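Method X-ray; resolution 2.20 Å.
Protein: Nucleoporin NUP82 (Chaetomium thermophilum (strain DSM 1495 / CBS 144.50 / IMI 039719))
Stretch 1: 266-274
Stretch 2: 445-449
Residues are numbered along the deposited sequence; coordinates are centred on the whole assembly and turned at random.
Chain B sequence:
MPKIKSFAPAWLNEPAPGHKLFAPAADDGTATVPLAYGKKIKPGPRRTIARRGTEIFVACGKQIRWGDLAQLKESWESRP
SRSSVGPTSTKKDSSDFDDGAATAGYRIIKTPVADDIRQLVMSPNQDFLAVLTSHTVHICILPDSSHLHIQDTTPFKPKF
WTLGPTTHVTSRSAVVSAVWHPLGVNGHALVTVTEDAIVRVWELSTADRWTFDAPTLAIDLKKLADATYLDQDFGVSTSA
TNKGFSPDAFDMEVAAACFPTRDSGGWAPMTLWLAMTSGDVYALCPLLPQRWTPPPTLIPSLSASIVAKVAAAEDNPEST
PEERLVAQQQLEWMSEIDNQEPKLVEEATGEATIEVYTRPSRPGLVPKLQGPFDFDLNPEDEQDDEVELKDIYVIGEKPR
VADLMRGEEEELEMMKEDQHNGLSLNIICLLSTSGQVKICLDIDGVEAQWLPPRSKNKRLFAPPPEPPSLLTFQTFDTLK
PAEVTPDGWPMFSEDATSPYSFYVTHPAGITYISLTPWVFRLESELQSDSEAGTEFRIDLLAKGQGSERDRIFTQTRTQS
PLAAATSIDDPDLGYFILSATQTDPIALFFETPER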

# COMPACT_ATOMS: atom_id res chain seq x y z
N GLY B 266 15.13 -12.02 -5.35
CA GLY B 266 14.25 -12.87 -4.58
C GLY B 266 12.79 -12.59 -4.84
O GLY B 266 12.39 -12.31 -5.97
N TRP B 267 11.99 -12.65 -3.78
CA TRP B 267 10.55 -12.47 -3.89
C TRP B 267 10.14 -11.00 -3.91
O TRP B 267 8.96 -10.69 -4.09
CB TRP B 267 9.85 -13.18 -2.73
CG TRP B 267 10.05 -14.66 -2.71
CD1 TRP B 267 10.88 -15.37 -1.90
CD2 TRP B 267 9.39 -15.62 -3.55
NE1 TRP B 267 10.79 -16.71 -2.17
CE2 TRP B 267 9.88 -16.89 -3.18
CE3 TRP B 267 8.45 -15.53 -4.57
CZ2 TRP B 267 9.45 -18.06 -3.80
CZ3 TRP B 267 8.02 -16.69 -5.19
CH2 TRP B 267 8.52 -17.94 -4.80
N ALA B 268 11.10 -10.11 -3.71
CA ALA B 268 10.82 -8.68 -3.55
C ALA B 268 9.97 -8.09 -4.68
O ALA B 268 8.99 -7.39 -4.41
CB ALA B 268 12.13 -7.91 -3.43
N PRO B 269 10.31 -8.38 -5.94
CA PRO B 269 9.51 -7.74 -6.99
C PRO B 269 8.11 -8.33 -7.18
O PRO B 269 7.37 -7.83 -8.02
CB PRO B 269 10.36 -7.93 -8.26
CG PRO B 269 11.43 -8.93 -7.91
CD PRO B 269 11.30 -9.33 -6.48
N MET B 270 7.75 -9.35 -6.41
CA MET B 270 6.39 -9.89 -6.41
C MET B 270 5.70 -9.63 -5.07
O MET B 270 4.66 -10.24 -4.79
CB MET B 270 6.38 -11.39 -6.67
CG MET B 270 7.19 -11.83 -7.85
SD MET B 270 7.19 -13.63 -7.99
CE MET B 270 8.51 -13.84 -9.17
N THR B 271 6.28 -8.76 -4.26
CA THR B 271 5.76 -8.53 -2.92
C THR B 271 5.13 -7.15 -2.81
O THR B 271 5.81 -6.14 -2.97
CB THR B 271 6.86 -8.67 -1.85
OG1 THR B 271 7.51 -9.94 -2.00
CG2 THR B 271 6.27 -8.56 -0.45
N LEU B 272 3.83 -7.12 -2.56
CA LEU B 272 3.14 -5.86 -2.29
C LEU B 272 3.13 -5.60 -0.79
O LEU B 272 2.69 -6.45 -0.01
CB LEU B 272 1.71 -5.89 -2.83
CG LEU B 272 0.90 -4.60 -2.63
CD1 LEU B 272 1.51 -3.45 -3.42
CD2 LEU B 272 -0.56 -4.81 -3.01
N TRP B 273 3.64 -4.44 -0.41
CA TRP B 273 3.68 -4.03 0.99
C TRP B 273 2.59 -2.99 1.25
O TRP B 273 2.35 -2.12 0.41
CB TRP B 273 5.05 -3.45 1.33
CG TRP B 273 6.13 -4.47 1.46
CD1 TRP B 273 6.94 -4.95 0.47
CD2 TRP B 273 6.55 -5.14 2.66
NE1 TRP B 273 7.82 -5.87 0.97
CE2 TRP B 273 7.60 -6.00 2.32
CE3 TRP B 273 6.13 -5.08 3.99
CZ2 TRP B 273 8.24 -6.81 3.25
CZ3 TRP B 273 6.76 -5.89 4.92
CH2 TRP B 273 7.81 -6.74 4.55
N LEU B 274 1.96 -3.07 2.42
CA LEU B 274 0.91 -2.13 2.78
C LEU B 274 1.07 -1.60 4.19
O LEU B 274 1.48 -2.32 5.10
CB LEU B 274 -0.47 -2.79 2.66
CG LEU B 274 -0.85 -3.34 1.29
CD1 LEU B 274 -0.55 -4.84 1.21
CD2 LEU B 274 -2.31 -3.06 0.99
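Stretch 2, residues 445-449: GVEAQ

This is a small, mainly apolar contact in which the irregular segment 445-449 packs over one face of Trp267 and touches the ring of Trp273, with no direct hydrogen bond between the stretches and one bridging water. The summed buried surface is 273 Å². Stretch 2 forms no helix or strand, but Val446 to Gln449 have largely extended backbone angles. Gly445 has a positive phi of 90°, and at its backbone angles a CB would be jammed against the preceding carbonyl. The two backbones come closest at Trp267 and Glu447, with CA atoms 5.8 Å apart.

Trp267 is the main platform. Ala448 CB lies over its six-membered ring, 3.5 Å from the centroid and 13° off the normal, a CH-pi contact. Glu447 CA lies over the same face, and Glu447 CB is 3.5 Å from Trp267 CD1. Thus the chain runs along the indole from its pyrrole side to its benzene side.

Val446 turns toward stretch 1. Its CG2 approaches Trp273 CH2 at 3.6 Å, while its CG1 is 4.1 Å from Thr271 CG2. A water donates to Thr271 OG1 (2.8 Å) and to Val446 O (3.2 Å), linking the two stretches. Thr271 OG1 itself donates to Trp267 O at 2.7 Å, which ties the threonine back to the loop. Gln449 makes no contact with stretch 1.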

# COMPACT_ATOMS: atom_id res chain seq x y z
N GLY B 445 12.94 -12.65 6.20
CA GLY B 445 12.82 -12.75 4.76
C GLY B 445 11.42 -13.12 4.32
O GLY B 445 11.04 -14.29 4.34
N VAL B 446 10.65 -12.11 3.94
CA VAL B 446 9.31 -12.33 3.42
C VAL B 446 9.39 -13.12 2.12
O VAL B 446 10.14 -12.76 1.21
CB VAL B 446 8.57 -11.00 3.18
CG1 VAL B 446 7.19 -11.24 2.53
CG2 VAL B 446 8.41 -10.25 4.48
N GLU B 447 8.62 -14.20 2.05
CA GLU B 447 8.63 -15.08 0.89
C GLU B 447 7.22 -15.50 0.51
O GLU B 447 6.25 -15.21 1.21
CB GLU B 447 9.49 -16.31 1.17
CG GLU B 447 9.09 -17.08 2.42
CD GLU B 447 10.00 -18.25 2.72
OE1 GLU B 447 10.69 -18.72 1.78
OE2 GLU B 447 10.04 -18.70 3.88
N ALA B 448 7.11 -16.21 -0.61
CA ALA B 448 5.83 -16.67 -1.12
C ALA B 448 5.11 -17.54 -0.10
O ALA B 448 5.68 -18.49 0.43
CB ALA B 448 6.03 -17.44 -2.41
N GLN B 449 3.86 -17.19 0.19
CA GLN B 449 3.03 -18.00 1.07
C GLN B 449 1.56 -17.94 0.67
O GLN B 449 1.05 -16.90 0.24
CB GLN B 449 3.19 -17.54 2.52
CG GLN B 449 4.56 -17.83 3.11
CD GLN B 449 4.60 -17.70 4.62
OE1 GLN B 449 3.61 -17.96 5.31
NE2 GLN B 449 5.75 -17.30 5.15
O HOH W 1 9.57 -9.94 -0.17